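Local structure of CpuTA1 (Curtobacterium pusillum, 5K3W) at residues Asp53-Thr58 with Leu83-Pro88. The protein belongs to the class IV aminotransferase family and holds a bound pyridoxal-5'-phosphate, its two copies associating as a dimer. Residues are numbered along the deposited sequence; the frame is centred on the assembly and turned at random.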
ATOM      1  N   ASP A  53       3.701  -0.752   4.841  1.00 18.89           N
ATOM      2  CA  ASP A  53       4.978  -1.433   4.627  1.00 18.96           C
ATOM      3  C   ASP A  53       4.994  -2.750   5.395  1.00 23.48           C
ATOM      4  O   ASP A  53       5.501  -2.834   6.518  1.00 21.66           O
ATOM      5  CB  ASP A  53       6.125  -0.525   5.062  1.00 19.34           C
ATOM      6  CG  ASP A  53       7.484  -1.015   4.578  1.00 20.79           C
ATOM      7  OD1 ASP A  53       7.514  -1.932   3.733  1.00 21.12           O
ATOM      8  OD2 ASP A  53       8.511  -0.469   5.036  1.00 17.62           O
ATOM      9  N   GLY A  54       4.456  -3.791   4.775  1.00 21.06           N
ATOM     10  CA  GLY A  54       4.468  -5.110   5.383  1.00 18.15           C
ATOM     11  C   GLY A  54       3.875  -6.112   4.425  1.00 21.57           C
ATOM     12  O   GLY A  54       3.522  -5.785   3.287  1.00 23.19           O
ATOM     13  N   VAL A  55       3.758  -7.352   4.900  1.00 13.95           N
ATOM     14  CA  VAL A  55       3.181  -8.417   4.096  1.00 18.11           C
ATOM     15  C   VAL A  55       2.098  -9.127   4.906  1.00 18.85           C
ATOM     16  O   VAL A  55       1.996  -8.972   6.124  1.00 19.03           O
ATOM     17  CB  VAL A  55       4.266  -9.402   3.605  1.00 17.94           C
ATOM     18  CG1 VAL A  55       5.232  -8.686   2.670  1.00 16.58           C
ATOM     19  CG2 VAL A  55       5.017  -9.986   4.778  1.00 16.80           C
ATOM     20  N   PHE A  56       1.264  -9.899   4.216  1.00 15.02           N
ATOM     21  CA  PHE A  56       0.200 -10.599   4.918  1.00 19.13           C
ATOM     22  C   PHE A  56      -0.152 -11.879   4.182  1.00 16.73           C
ATOM     23  O   PHE A  56       0.175 -12.050   3.008  1.00 20.72           O
ATOM     24  CB  PHE A  56      -1.056  -9.728   5.069  1.00 17.62           C
ATOM     25  CG  PHE A  56      -1.896  -9.664   3.829  1.00 19.73           C
ATOM     26  CD1 PHE A  56      -1.561  -8.786   2.796  1.00 11.83           C
ATOM     27  CD2 PHE A  56      -3.014 -10.496   3.685  1.00 22.43           C
ATOM     28  CE1 PHE A  56      -2.321  -8.725   1.642  1.00 17.95           C
ATOM     29  CE2 PHE A  56      -3.795 -10.439   2.535  1.00 21.73           C
ATOM     30  CZ  PHE A  56      -3.454  -9.545   1.506  1.00 22.95           C
ATOM     31  N   GLU A  57      -0.837 -12.773   4.896  1.00 15.19           N
ATOM     32  CA  GLU A  57      -1.446 -13.972   4.329  1.00 17.88           C
ATOM     33  C   GLU A  57      -2.845 -14.138   4.904  1.00 17.32           C
ATOM     34  O   GLU A  57      -3.081 -13.838   6.081  1.00 19.17           O
ATOM     35  CB  GLU A  57      -0.627 -15.242   4.642  1.00 19.57           C
ATOM     36  CG  GLU A  57       0.632 -15.392   3.828  1.00 15.82           C
ATOM     37  CD  GLU A  57       0.332 -15.732   2.397  1.00 21.32           C
ATOM     38  OE1 GLU A  57      -0.739 -16.326   2.125  1.00 16.39           O
ATOM     39  OE2 GLU A  57       1.173 -15.400   1.538  1.00 25.98           O
ATOM     40  N   THR A  58      -3.763 -14.636   4.085  1.00 17.86           N
ATOM     41  CA  THR A  58      -5.101 -14.992   4.540  1.00 19.54           C
ATOM     42  C   THR A  58      -5.325 -16.470   4.254  1.00 19.35           C
ATOM     43  O   THR A  58      -5.119 -16.914   3.121  1.00 15.15           O
ATOM     44  CB  THR A  58      -6.173 -14.148   3.853  1.00 13.80           C
ATOM     45  OG1 THR A  58      -5.877 -12.762   4.057  1.00 28.98           O
ATOM     46  CG2 THR A  58      -7.513 -14.438   4.469  1.00 12.33           C
ATOM     47  N   LEU A  83      10.181  -7.651  -0.050  1.00 16.61           N
ATOM     48  CA  LEU A  83      10.183  -6.360   0.630  1.00 20.59           C
ATOM     49  C   LEU A  83      11.418  -6.147   1.508  1.00 22.54           C
ATOM     50  O   LEU A  83      11.440  -5.216   2.325  1.00 17.82           O
ATOM     51  CB  LEU A  83       8.908  -6.201   1.472  1.00 17.72           C
ATOM     52  CG  LEU A  83       7.681  -5.611   0.767  1.00 19.62           C
ATOM     53  CD1 LEU A  83       7.103  -6.607  -0.206  1.00 14.82           C
ATOM     54  CD2 LEU A  83       6.612  -5.130   1.756  1.00 18.51           C
ATOM     55  N   ASP A  84      12.446  -6.982   1.355  1.00 22.05           N
ATOM     56  CA  ASP A  84      13.657  -6.889   2.172  1.00 24.28           C
ATOM     57  C   ASP A  84      13.330  -6.957   3.662  1.00 23.50           C
ATOM     58  O   ASP A  84      14.005  -6.336   4.486  1.00 23.96           O
ATOM     59  CB  ASP A  84      14.457  -5.616   1.868  1.00 17.24           C
ATOM     60  CG  ASP A  84      14.793  -5.463   0.399  1.00 23.91           C
ATOM     61  OD1 ASP A  84      15.291  -6.429  -0.214  1.00 32.68           O
ATOM     62  OD2 ASP A  84      14.550  -4.364  -0.150  1.00 26.64           O
ATOM     63  N   LEU A  85      12.293  -7.690   4.022  1.00 19.96           N
ATOM     64  CA  LEU A  85      12.095  -7.943   5.440  1.00 19.71           C
ATOM     65  C   LEU A  85      12.909  -9.153   5.879  1.00 23.04           C
ATOM     66  O   LEU A  85      13.331  -9.977   5.055  1.00 25.52           O
ATOM     67  CB  LEU A  85      10.611  -8.168   5.729  1.00 24.46           C
ATOM     68  CG  LEU A  85       9.714  -6.935   5.578  1.00 21.85           C
ATOM     69  CD1 LEU A  85       8.257  -7.346   5.371  1.00 19.40           C
ATOM     70  CD2 LEU A  85       9.851  -6.015   6.790  1.00 15.63           C
ATOM     71  N   PRO A  86      13.173  -9.285   7.173  1.00 24.05           N
ATOM     72  CA  PRO A  86      13.844 -10.495   7.658  1.00 23.13           C
ATOM     73  C   PRO A  86      12.950 -11.711   7.478  1.00 27.84           C
ATOM     74  O   PRO A  86      11.728 -11.618   7.344  1.00 31.27           O
ATOM     75  CB  PRO A  86      14.095 -10.206   9.142  1.00 23.06           C
ATOM     76  CG  PRO A  86      13.855  -8.719   9.304  1.00 20.42           C
ATOM     77  CD  PRO A  86      12.855  -8.350   8.262  1.00 20.72           C
ATOM     78  N   GLU A  87      13.583 -12.861   7.495  1.00 26.21           N
ATOM     79  CA  GLU A  87      12.905 -14.135   7.316  1.00 29.23           C
ATOM     80  C   GLU A  87      11.886 -14.384   8.429  1.00 31.89           C
ATOM     81  O   GLU A  87      12.277 -14.465   9.603  1.00 30.61           O
ATOM     82  CB  GLU A  87      13.972 -15.219   7.311  1.00 34.36           C
ATOM     83  CG  GLU A  87      13.567 -16.576   6.813  1.00 44.25           C
ATOM     84  CD  GLU A  87      14.790 -17.416   6.450  1.00 56.59           C
ATOM     85  OE1 GLU A  87      14.622 -18.457   5.780  1.00 71.99           O
ATOM     86  OE2 GLU A  87      15.920 -17.030   6.828  1.00 47.77           O
ATOM     87  N   PRO A  88      10.593 -14.528   8.120  1.00 25.57           N
ATOM     88  CA  PRO A  88       9.639 -14.910   9.170  1.00 28.47           C
ATOM     89  C   PRO A  88       9.989 -16.276   9.748  1.00 26.38           C
ATOM     90  O   PRO A  88      10.328 -17.213   9.023  1.00 27.50           O
ATOM     91  CB  PRO A  88       8.281 -14.920   8.446  1.00 20.43           C
ATOM     92  CG  PRO A  88       8.598 -15.003   7.008  1.00 22.47           C
ATOM     93  CD  PRO A  88       9.943 -14.381   6.806  1.00 24.53           C
TER
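Val55 sends its two methyls to two different leucines of the loop 83-88. CG1 faces the isobutyl end of Leu83, with Leu83 CD2 at 3.9 Å, while CG2 approaches Leu85 CD1 at 4.2 Å. With CG1 anti to the carbonyl carbon (chi1 -64°), the two branches are turned so that each faces its own leucine. Leu83 CD2 also comes within 3.5 Å of Gly54 O and 3.9 Å of Asp53 OD1, so one methyl meets a valine branch, a backbone carbonyl and a carboxylate; this is the tight part of the contact. Leu85 lies more loosely, its CD1 being 4.4 Å from Gly54 CA. Helix 69-82 ends in a Schellman motif with Asp84, at positive phi (56°), as the C-prime residue, and the leucines flanking it both direct their side chains to the start of strand 54-62, next to strand 114-121 in the antiparallel sheet. The Val55 side chain is about 10 Å from the bound pyridoxal-5'-phosphate, so its contact with the leucines does not involve the cofactor directly. Arg122 forms a salt bridge through NE with Asp53 OD2 and donates a hydrogen bond from NH2 to Leu83 O, thereby linking both segments through one guanidinium. Asp84, between the two leucines, is exposed, and its OD2 forms salt bridges with Arg186 and Arg190 of the second subunit.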